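PDB 5Y6T: endo-1,4-beta-mannanase from Eisenia fetida, which probably hydrolyses internal beta-1,4-mannosidic linkages of mannans, as a glycoside hydrolase of family GH5. Local coordinates for residues Val111-Ala121 / Val157-Pro168; Met201-Asn209 / Tyr243-Ala252. All coordinates share one frame; numbering follows the deposited sequence. Where two conformers were deposited one is given.

Contact 1: Val111-Ala121 / Val157-Pro168; sequences VLVFIVLWNGA and VALGGWEVMNEP
Parallel strands of the GH5 (beta/alpha)8 barrel meet here: strand 112-119 pairs first with 159-163 and, after the chain turns at Val-164, with 165-166. Gly-161 O accepts from Ile-115 N (2.9 Å) and Glu-163 O from Leu-117 N; a beta bulge at Gly-160, where the register slips by one, lets Gly-160 N and, weakly, Gly-161 N donate to Val-113 O. Ile-115 CD1 sits over one face of the Trp-162 six-membered ring, 4.0 Å from its centroid, while Gly-160 CA lies over a face of the Phe-114 ring. Val-116 CG2 rests against Glu-163 OE1 (3.5 Å), which accepts from Gln-264 NE2; OE2 makes the salt bridge to Arg-67. Asn-119 and Asn-166 run side by side, both with CG anti to the backbone N (chi1 -166° and 176°), and Asn-166 ND2 donates to Asn-119 OD1 (2.9 Å, 168° at H), while Asn-166 OD1 accepts from Arg-67. Ala-121 N reaches Asn-119 OD1 from the opposite face of the amide, closing an Asx turn. A leucine in place of Asn-119 would probably leave Ala-121 N and Asn-166 ND2 without this shared acceptor. As in GH5 enzymes, where an Asn-Glu pair ends this strand, Glu-167 is probably the acid/base.

Contact 2: Met201-Asn209 / Tyr243-Ala252; sequences MQRLQSFIN and YYTDNCLIDA
Met-201 lays its terminal methyl over one face of the Tyr-243 ring, beside the place where two helices on the outside of the barrel cross nearly at right angles: segments 201-209 and 246-252 meet at -97° with their axes 7.8 Å apart, and Tyr-243 belongs to the loop leading into the second. The methionine chain bends at chi2 and chi3 (63° and 80°), which curls CE back to 3.8 Å from the ring centroid, a CH-pi contact; SD stands obliquely to the same ring, making this a Met-aromatic pair. The two side chains meet at about a right angle, and the ring's hydroxyl is held elsewhere, by Asp-184 O.

Gln-205 comes to the same tyrosine from another direction. Its amide nitrogen lies at the ring edge, in the ring plane, and donates to Tyr-243 O in the carbonyl plane, on a lone pair (NE2 to O 2.9 Å). The second acceptor of that nitrogen is Cys-182 O, beside the disulfide joining Cys-182 to Cys-248. Both bonds together should fix the rotation of the amide.

At the crossing, the small Ala-252 side chain lets the helices come close, and the 3.3 Å between Gln-205 CB and Ala-252 CB is tight. Leu-249 slants across Gln-205, with CD2 4.0 Å from Gln-205 CB. Ile-208 spreads its two branches: CG2 faces Leu-249 CD2, whereas CD1 reaches Tyr-244 CE1 (3.8 Å).

Thr-245 is the N-cap of the second helix, its OG1 accepting from Cys-248 N. Asn-209 gives its ND2 to Gly-258 O and Asp-255 O, and packs its amide carbon CG against Leu-249 O at 3.1 Å.

Contact 1 lies in the barrel core, its centre about 4 Å from the centre of the chain; contact 2 lies farther out, about 17 Å from contact 1 between centres. They follow one another along the chain and touch through helix 201-218 and through Tyr-244, whose OH is hydrogen-bonded to Glu-169 and lies 3.5 Å from Pro-168 CB. Phe-207 is wedged against two residues of contact 1, its CE2 3.4 Å from Met-165 CE and its CZ 3.5 Å from Trp-118 NE1. Pro-168 O also meets Leu-204 CD1 (3.4 Å). Asn-166 and Glu-167 hydrogen-bond a Tris molecule, probably from the crystallisation liquor, which may mark the substrate pocket; Glu-167 OE2 also bonds His-266.

Contact 1: Val111-Ala121 / Val157-Pro168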
loop_
_atom_site.group_PDB
_atom_site.type_symbol
_atom_site.label_atom_id
_atom_site.label_comp_id
_atom_site.label_asym_id
_atom_site.label_seq_id
_atom_site.Cartn_x
_atom_site.Cartn_y
_atom_site.Cartn_z
ATOM N N VAL A 111 -4.444 -6.017 -15.229
ATOM C CA VAL A 111 -4.438 -5.158 -14.035
ATOM C C VAL A 111 -3.476 -5.736 -12.987
ATOM O O VAL A 111 -3.515 -6.928 -12.679
ATOM C CB VAL A 111 -5.843 -5.114 -13.443
ATOM C CG1 VAL A 111 -5.907 -4.450 -12.095
ATOM C CG2 VAL A 111 -6.796 -4.460 -14.423
ATOM N N LEU A 112 -2.574 -4.868 -12.514
ATOM C CA LEU A 112 -1.629 -5.165 -11.464
ATOM C C LEU A 112 -2.249 -4.919 -10.086
ATOM O O LEU A 112 -2.823 -3.862 -9.811
ATOM C CB LEU A 112 -0.396 -4.289 -11.639
ATOM C CG LEU A 112 0.527 -4.802 -12.789
ATOM C CD1 LEU A 112 1.534 -3.748 -13.247
ATOM C CD2 LEU A 112 1.224 -6.096 -12.407
ATOM N N VAL A 113 -2.064 -5.871 -9.196
ATOM C CA VAL A 113 -2.674 -5.882 -7.864
ATOM C C VAL A 113 -1.621 -5.627 -6.793
ATOM O O VAL A 113 -0.581 -6.282 -6.771
ATOM C CB VAL A 113 -3.325 -7.243 -7.613
ATOM C CG1 VAL A 113 -3.890 -7.374 -6.213
ATOM C CG2 VAL A 113 -4.521 -7.420 -8.599
ATOM N N PHE A 114 -1.934 -4.706 -5.891
ATOM C CA PHE A 114 -1.111 -4.401 -4.734
ATOM C C PHE A 114 -1.879 -4.769 -3.492
ATOM O O PHE A 114 -2.979 -4.261 -3.268
ATOM C CB PHE A 114 -0.652 -2.942 -4.769
ATOM C CG PHE A 114 0.239 -2.642 -5.971
ATOM C CD1 PHE A 114 -0.300 -2.476 -7.257
ATOM C CD2 PHE A 114 1.607 -2.654 -5.850
ATOM C CE1 PHE A 114 0.523 -2.249 -8.387
ATOM C CE2 PHE A 114 2.414 -2.428 -6.962
ATOM C CZ PHE A 114 1.871 -2.284 -8.231
ATOM N N ILE A 115 -1.280 -5.615 -2.693
ATOM C CA ILE A 115 -1.953 -6.296 -1.545
ATOM C C ILE A 115 -1.424 -5.774 -0.230
ATOM O O ILE A 115 -0.245 -5.905 0.044
ATOM C CB ILE A 115 -1.790 -7.832 -1.588
ATOM C CG1 ILE A 115 -2.188 -8.401 -2.968
ATOM C CG2 ILE A 115 -2.607 -8.495 -0.495
ATOM C CD1 ILE A 115 -1.829 -9.858 -3.175
ATOM N N VAL A 116 -2.335 -5.207 0.558
ATOM C CA VAL A 116 -2.034 -4.620 1.839
ATOM C C VAL A 116 -2.408 -5.552 2.980
ATOM O O VAL A 116 -3.572 -5.821 3.183
ATOM C CB VAL A 116 -2.725 -3.244 2.020
ATOM C CG1 VAL A 116 -2.216 -2.630 3.282
ATOM C CG2 VAL A 116 -2.446 -2.293 0.849
ATOM N N LEU A 117 -1.438 -5.948 3.793
ATOM C CA LEU A 117 -1.718 -6.890 4.889
ATOM C C LEU A 117 -2.494 -6.302 6.064
ATOM O O LEU A 117 -3.587 -6.797 6.383
ATOM C CB LEU A 117 -0.424 -7.486 5.385
ATOM C CG LEU A 117 0.442 -8.276 4.405
ATOM C CD1 LEU A 117 1.758 -8.786 5.032
ATOM C CD2 LEU A 117 -0.286 -9.509 3.897
ATOM N N TRP A 118 -1.959 -5.227 6.630
ATOM C CA TRP A 118 -2.439 -4.716 7.864
ATOM C C TRP A 118 -2.894 -3.273 7.725
ATOM O O TRP A 118 -2.409 -2.560 6.852
ATOM C CB TRP A 118 -1.380 -4.788 8.948
ATOM C CG TRP A 118 -0.852 -6.152 9.185
ATOM C CD1 TRP A 118 0.365 -6.606 8.801
ATOM C CD2 TRP A 118 -1.436 -7.191 9.955
ATOM N NE1 TRP A 118 0.568 -7.865 9.251
ATOM C CE2 TRP A 118 -0.513 -8.237 10.002
ATOM C CE3 TRP A 118 -2.639 -7.331 10.675
ATOM C CZ2 TRP A 118 -0.792 -9.452 10.631
ATOM C CZ3 TRP A 118 -2.884 -8.479 11.318
ATOM C CH2 TRP A 118 -1.965 -9.553 11.283
ATOM N N ASN A 119 -3.790 -2.850 8.635
ATOM C CA ASN A 119 -4.196 -1.432 8.730
ATOM C C ASN A 119 -3.742 -0.736 9.971
ATOM O O ASN A 119 -3.876 -1.242 11.086
ATOM C CB ASN A 119 -5.742 -1.336 8.608
ATOM C CG ASN A 119 -6.227 0.093 8.353
ATOM O OD1 ASN A 119 -5.478 0.942 7.926
ATOM N ND2 ASN A 119 -7.497 0.347 8.668
ATOM N N GLY A 120 -3.069 0.374 9.739
ATOM C CA GLY A 120 -2.602 1.305 10.709
ATOM C C GLY A 120 -3.483 2.523 10.966
ATOM O O GLY A 120 -3.151 3.347 11.797
ATOM N N ALA A 121 -4.558 2.654 10.200
ATOM C CA ALA A 121 -5.461 3.799 10.259
ATOM C C ALA A 121 -6.633 3.576 11.231
ATOM O O ALA A 121 -7.460 4.487 11.456
ATOM C CB ALA A 121 -5.917 4.155 8.842
ATOM N N VAL A 157 1.519 -13.334 -12.329
ATOM C CA VAL A 157 2.043 -12.197 -13.079
ATOM C C VAL A 157 1.367 -10.870 -12.745
ATOM O O VAL A 157 1.980 -9.812 -12.802
ATOM C CB VAL A 157 1.972 -12.488 -14.583
ATOM C CG1 VAL A 157 2.501 -11.310 -15.361
ATOM C CG2 VAL A 157 2.910 -13.677 -14.838
ATOM N N ALA A 158 0.104 -10.935 -12.369
ATOM C CA ALA A 158 -0.645 -9.721 -11.986
ATOM C C ALA A 158 -0.366 -9.263 -10.567
ATOM O O ALA A 158 -1.027 -8.286 -10.119
ATOM C CB ALA A 158 -2.136 -9.932 -12.143
ATOM N N LEU A 159 0.502 -9.954 -9.819
ATOM C CA LEU A 159 0.823 -9.501 -8.452
ATOM C C LEU A 159 1.845 -8.385 -8.600
ATOM O O LEU A 159 3.020 -8.643 -8.864
ATOM C CB LEU A 159 1.370 -10.621 -7.625
ATOM C CG LEU A 159 1.766 -10.467 -6.156
ATOM C CD1 LEU A 159 1.040 -9.323 -5.483
ATOM C CD2 LEU A 159 1.597 -11.787 -5.394
ATOM N N GLY A 160 1.418 -7.166 -8.441
ATOM C CA GLY A 160 2.338 -6.050 -8.574
ATOM C C GLY A 160 3.246 -5.877 -7.388
ATOM O O GLY A 160 4.457 -5.587 -7.570
ATOM N N GLY A 161 2.676 -6.023 -6.195
ATOM C CA GLY A 161 3.427 -5.933 -4.993
ATOM C C GLY A 161 2.640 -6.118 -3.714
ATOM O O GLY A 161 1.410 -6.185 -3.740
ATOM N N TRP A 162 3.367 -6.283 -2.646
ATOM C CA TRP A 162 2.815 -6.396 -1.289
ATOM C C TRP A 162 3.100 -5.098 -0.539
ATOM O O TRP A 162 4.067 -4.396 -0.822
ATOM C CB TRP A 162 3.479 -7.534 -0.531
ATOM C CG TRP A 162 3.203 -8.915 -1.051
ATOM C CD1 TRP A 162 3.937 -9.572 -1.994
ATOM C CD2 TRP A 162 2.086 -9.747 -0.755
ATOM N NE1 TRP A 162 3.410 -10.775 -2.280
ATOM C CE2 TRP A 162 2.271 -10.953 -1.502
ATOM C CE3 TRP A 162 1.000 -9.649 0.138
ATOM C CZ2 TRP A 162 1.317 -11.990 -1.506
ATOM C CZ3 TRP A 162 0.103 -10.697 0.183
ATOM C CH2 TRP A 162 0.295 -11.878 -0.590
ATOM N N GLU A 163 2.318 -4.858 0.517
ATOM C CA GLU A 163 2.438 -3.717 1.384
ATOM C C GLU A 163 2.133 -4.160 2.789
ATOM O O GLU A 163 1.097 -4.737 3.053
ATOM C CB GLU A 163 1.468 -2.577 0.991
ATOM C CG GLU A 163 1.531 -1.364 1.848
ATOM C CD GLU A 163 0.672 -0.219 1.369
ATOM O OE1 GLU A 163 0.286 -0.201 0.169
ATOM O OE2 GLU A 163 0.376 0.656 2.175
ATOM N N VAL A 164 3.090 -3.982 3.705
ATOM C CA VAL A 164 2.853 -4.502 5.023
ATOM C C VAL A 164 1.714 -3.837 5.750
ATOM O O VAL A 164 0.987 -4.531 6.436
ATOM C CB VAL A 164 4.169 -4.572 5.890
ATOM C CG1 VAL A 164 3.871 -4.935 7.347
ATOM C CG2 VAL A 164 5.119 -5.587 5.250
ATOM N N MET A 165 1.718 -2.512 5.751
ATOM C CA MET A 165 0.790 -1.753 6.569
ATOM C C MET A 165 0.340 -0.457 5.962
ATOM O O MET A 165 1.160 0.376 5.584
ATOM C CB MET A 165 1.375 -1.506 7.940
ATOM C CG MET A 165 0.369 -0.845 8.866
ATOM S SD MET A 165 1.062 -0.359 10.459
ATOM C CE MET A 165 1.447 -1.944 11.237
ATOM N N ASN A 166 -0.972 -0.271 5.837
ATOM C CA ASN A 166 -1.498 1.031 5.486
ATOM C C ASN A 166 -1.326 2.056 6.593
ATOM O O ASN A 166 -1.779 1.801 7.687
ATOM C CB ASN A 166 -2.973 0.903 5.197
ATOM C CG ASN A 166 -3.598 2.247 4.912
ATOM O OD1 ASN A 166 -3.275 2.874 3.901
ATOM N ND2 ASN A 166 -4.514 2.687 5.803
ATOM N N GLU A 167 -0.730 3.211 6.288
ATOM C CA GLU A 167 -0.666 4.347 7.249
ATOM C C GLU A 167 -0.262 3.928 8.674
ATOM O O GLU A 167 -1.000 4.114 9.617
ATOM C CB GLU A 167 -2.006 5.072 7.245
ATOM C CG GLU A 167 -2.313 5.650 5.863
ATOM C CD GLU A 167 -3.547 6.535 5.789
ATOM O OE1 GLU A 167 -4.303 6.615 6.826
ATOM O OE2 GLU A 167 -3.728 7.165 4.726
ATOM N N PRO A 168 0.978 3.479 8.875
ATOM C CA PRO A 168 1.452 3.191 10.220
ATOM C C PRO A 168 1.342 4.360 11.136
ATOM O O PRO A 168 1.267 4.187 12.350
ATOM C CB PRO A 168 2.916 2.822 10.011
ATOM C CG PRO A 168 3.025 2.403 8.572
ATOM C CD PRO A 168 2.026 3.245 7.850
#

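Contact 2: Met201-Asn209 / Tyr243-Ala252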
loop_
_atom_site.group_PDB
_atom_site.type_symbol
_atom_site.label_atom_id
_atom_site.label_comp_id
_atom_site.label_asym_id
_atom_site.label_seq_id
_atom_site.Cartn_x
_atom_site.Cartn_y
_atom_site.Cartn_z
ATOM N N MET A 201 7.399 4.321 17.232
ATOM C CA MET A 201 7.855 4.180 15.862
ATOM C C MET A 201 8.792 3.020 15.626
ATOM O O MET A 201 8.635 2.263 14.636
ATOM C CB MET A 201 8.488 5.507 15.381
ATOM C CG MET A 201 8.996 5.412 13.937
ATOM S SD MET A 201 7.748 5.117 12.687
ATOM C CE MET A 201 7.091 6.766 12.478
ATOM N N GLN A 202 9.768 2.839 16.522
ATOM C CA GLN A 202 10.682 1.703 16.387
ATOM C C GLN A 202 9.976 0.363 16.254
ATOM O O GLN A 202 10.449 -0.494 15.446
ATOM C CB GLN A 202 11.657 1.670 17.538
ATOM C CG GLN A 202 12.666 0.538 17.429
ATOM C CD GLN A 202 12.277 -0.752 18.082
ATOM O OE1 GLN A 202 11.518 -0.778 19.080
ATOM N NE2 GLN A 202 12.813 -1.845 17.545
ATOM N N ARG A 203 8.855 0.147 16.996
ATOM C CA ARG A 203 8.148 -1.129 16.917
ATOM C C ARG A 203 7.422 -1.304 15.567
ATOM O O ARG A 203 7.386 -2.411 15.012
ATOM C CB ARG A 203 7.191 -1.293 18.094
ATOM C CG ARG A 203 7.889 -1.359 19.441
ATOM C CD ARG A 203 6.893 -1.790 20.497
ATOM N NE ARG A 203 7.452 -2.015 21.841
ATOM C CZ ARG A 203 7.987 -3.171 22.260
ATOM N NH1 ARG A 203 8.098 -4.218 21.454
ATOM N NH2 ARG A 203 8.385 -3.286 23.511
ATOM N N LEU A 204 6.898 -0.187 15.024
ATOM C CA LEU A 204 6.239 -0.202 13.710
ATOM C C LEU A 204 7.234 -0.500 12.615
ATOM O O LEU A 204 6.990 -1.362 11.737
ATOM C CB LEU A 204 5.504 1.089 13.431
ATOM C CG LEU A 204 4.376 1.361 14.450
ATOM C CD1 LEU A 204 3.776 2.747 14.209
ATOM C CD2 LEU A 204 3.273 0.307 14.401
ATOM N N GLN A 205 8.352 0.225 12.654
ATOM C CA GLN A 205 9.437 -0.068 11.739
ATOM C C GLN A 205 9.948 -1.484 11.797
ATOM O O GLN A 205 10.246 -2.086 10.754
ATOM C CB GLN A 205 10.607 0.911 11.912
ATOM C CG GLN A 205 10.292 2.365 11.549
ATOM C CD GLN A 205 11.305 3.314 12.183
ATOM O OE1 GLN A 205 11.676 3.193 13.381
ATOM N NE2 GLN A 205 11.692 4.325 11.436
ATOM N N SER A 206 10.175 -1.989 13.014
ATOM C CA SER A 206 10.624 -3.392 13.173
ATOM C C SER A 206 9.635 -4.372 12.538
ATOM O O SER A 206 10.027 -5.266 11.818
ATOM C CB SER A 206 10.884 -3.667 14.666
ATOM O OG SER A 206 11.380 -4.997 14.818
ATOM N N PHE A 207 8.335 -4.164 12.815
ATOM C CA PHE A 207 7.210 -4.991 12.303
ATOM C C PHE A 207 7.262 -4.997 10.767
ATOM O O PHE A 207 7.188 -6.043 10.151
ATOM C CB PHE A 207 5.889 -4.427 12.887
ATOM C CG PHE A 207 4.623 -5.170 12.519
ATOM C CD1 PHE A 207 4.293 -6.366 13.151
ATOM C CD2 PHE A 207 3.714 -4.612 11.675
ATOM C CE1 PHE A 207 3.083 -6.965 12.925
ATOM C CE2 PHE A 207 2.470 -5.197 11.452
ATOM C CZ PHE A 207 2.194 -6.421 12.047
ATOM N N ILE A 208 7.469 -3.820 10.210
ATOM C CA ILE A 208 7.552 -3.655 8.799
ATOM C C ILE A 208 8.808 -4.327 8.220
ATOM O O ILE A 208 8.741 -5.013 7.160
ATOM C CB ILE A 208 7.437 -2.155 8.382
ATOM C CG1 ILE A 208 6.004 -1.659 8.722
ATOM C CG2 ILE A 208 7.730 -1.962 6.906
ATOM C CD1 ILE A 208 5.953 -0.171 8.909
ATOM N N ASN A 209 9.950 -4.021 8.792
ATOM C CA ASN A 209 11.214 -4.548 8.328
ATOM C C ASN A 209 11.183 -6.080 8.279
ATOM O O ASN A 209 11.570 -6.688 7.280
ATOM C CB ASN A 209 12.327 -4.077 9.278
ATOM C CG ASN A 209 13.694 -4.752 8.983
ATOM O OD1 ASN A 209 14.228 -5.447 9.840
ATOM N ND2 ASN A 209 14.251 -4.520 7.779
ATOM N N TYR A 243 10.793 7.760 7.498
ATOM C CA TYR A 243 10.882 6.699 8.481
ATOM C C TYR A 243 11.027 5.337 7.865
ATOM O O TYR A 243 11.259 4.379 8.567
ATOM C CB TYR A 243 9.673 6.749 9.391
ATOM C CG TYR A 243 9.698 7.927 10.232
ATOM C CD1 TYR A 243 10.456 7.966 11.414
ATOM C CD2 TYR A 243 8.939 9.052 9.902
ATOM C CE1 TYR A 243 10.490 9.102 12.163
ATOM C CE2 TYR A 243 8.974 10.226 10.675
ATOM C CZ TYR A 243 9.752 10.228 11.835
ATOM O OH TYR A 243 9.794 11.375 12.609
ATOM N N TYR A 244 10.990 5.238 6.534
ATOM C CA TYR A 244 10.924 3.903 5.908
ATOM C C TYR A 244 12.061 3.704 4.901
ATOM O O TYR A 244 11.997 2.847 4.029
ATOM C CB TYR A 244 9.525 3.677 5.244
ATOM C CG TYR A 244 8.425 3.979 6.224
ATOM C CD1 TYR A 244 8.108 3.099 7.199
ATOM C CD2 TYR A 244 7.835 5.240 6.269
ATOM C CE1 TYR A 244 7.180 3.400 8.184
ATOM C CE2 TYR A 244 6.863 5.518 7.205
ATOM C CZ TYR A 244 6.530 4.599 8.165
ATOM O OH TYR A 244 5.562 4.932 9.139
ATOM N N THR A 245 13.127 4.469 5.100
ATOM C CA THR A 245 14.367 4.236 4.381
ATOM C C THR A 245 14.951 2.903 4.754
ATOM O O THR A 245 14.658 2.354 5.803
ATOM C CB THR A 245 15.406 5.310 4.702
ATOM O OG1 THR A 245 15.712 5.242 6.091
ATOM C CG2 THR A 245 14.868 6.719 4.348
ATOM N N ASP A 246 15.849 2.396 3.905
ATOM C CA ASP A 246 16.550 1.137 4.197
ATOM C C ASP A 246 17.246 1.235 5.529
ATOM O O ASP A 246 17.130 0.350 6.359
ATOM C CB ASP A 246 17.596 0.815 3.138
ATOM C CG ASP A 246 17.021 0.601 1.767
ATOM O OD1 ASP A 246 15.817 0.756 1.483
ATOM O OD2 ASP A 246 17.799 0.196 0.911
ATOM N N ASN A 247 17.911 2.367 5.776
ATOM C CA ASN A 247 18.650 2.468 7.000
ATOM C C ASN A 247 17.719 2.459 8.225
ATOM O O ASN A 247 18.022 1.735 9.149
ATOM C CB ASN A 247 19.511 3.723 7.037
ATOM C CG ASN A 247 20.304 3.814 8.298
ATOM O OD1 ASN A 247 21.318 3.123 8.457
ATOM N ND2 ASN A 247 19.818 4.608 9.237
ATOM N N CYS A 248 16.603 3.179 8.196
ATOM C CA CYS A 248 15.689 3.176 9.368
ATOM C C CYS A 248 15.039 1.801 9.606
ATOM O O CYS A 248 14.852 1.430 10.790
ATOM C CB CYS A 248 14.696 4.287 9.315
ATOM S SG CYS A 248 15.422 5.933 9.496
ATOM N N LEU A 249 14.555 1.154 8.556
ATOM C CA LEU A 249 13.879 -0.188 8.673
ATOM C C LEU A 249 14.860 -1.210 9.190
ATOM O O LEU A 249 14.574 -1.943 10.103
ATOM C CB LEU A 249 13.301 -0.675 7.385
ATOM C CG LEU A 249 12.106 0.159 6.916
ATOM C CD1 LEU A 249 11.472 -0.387 5.691
ATOM C CD2 LEU A 249 11.042 0.269 8.007
ATOM N N ILE A 250 16.068 -1.205 8.657
ATOM C CA ILE A 250 17.099 -2.134 9.165
ATOM C C ILE A 250 17.538 -1.815 10.579
ATOM O O ILE A 250 17.722 -2.753 11.398
ATOM C CB ILE A 250 18.323 -2.213 8.211
ATOM C CG1 ILE A 250 17.935 -2.764 6.834
ATOM C CG2 ILE A 250 19.371 -3.205 8.753
ATOM C CD1 ILE A 250 18.899 -2.496 5.708
ATOM N N ASP A 251 17.673 -0.527 10.911
ATOM C CA ASP A 251 18.043 -0.112 12.267
ATOM C C ASP A 251 17.006 -0.624 13.270
ATOM O O ASP A 251 17.355 -1.233 14.321
ATOM C CB ASP A 251 18.197 1.373 12.368
ATOM C CG ASP A 251 19.081 1.782 13.528
ATOM O OD1 ASP A 251 19.383 0.881 14.336
ATOM O OD2 ASP A 251 19.424 2.983 13.626
ATOM N N ALA A 252 15.745 -0.567 12.880
ATOM C CA ALA A 252 14.641 -1.001 13.755
ATOM C C ALA A 252 14.493 -2.488 13.885
ATOM O O ALA A 252 14.250 -2.974 15.010
ATOM C CB ALA A 252 13.343 -0.368 13.254
#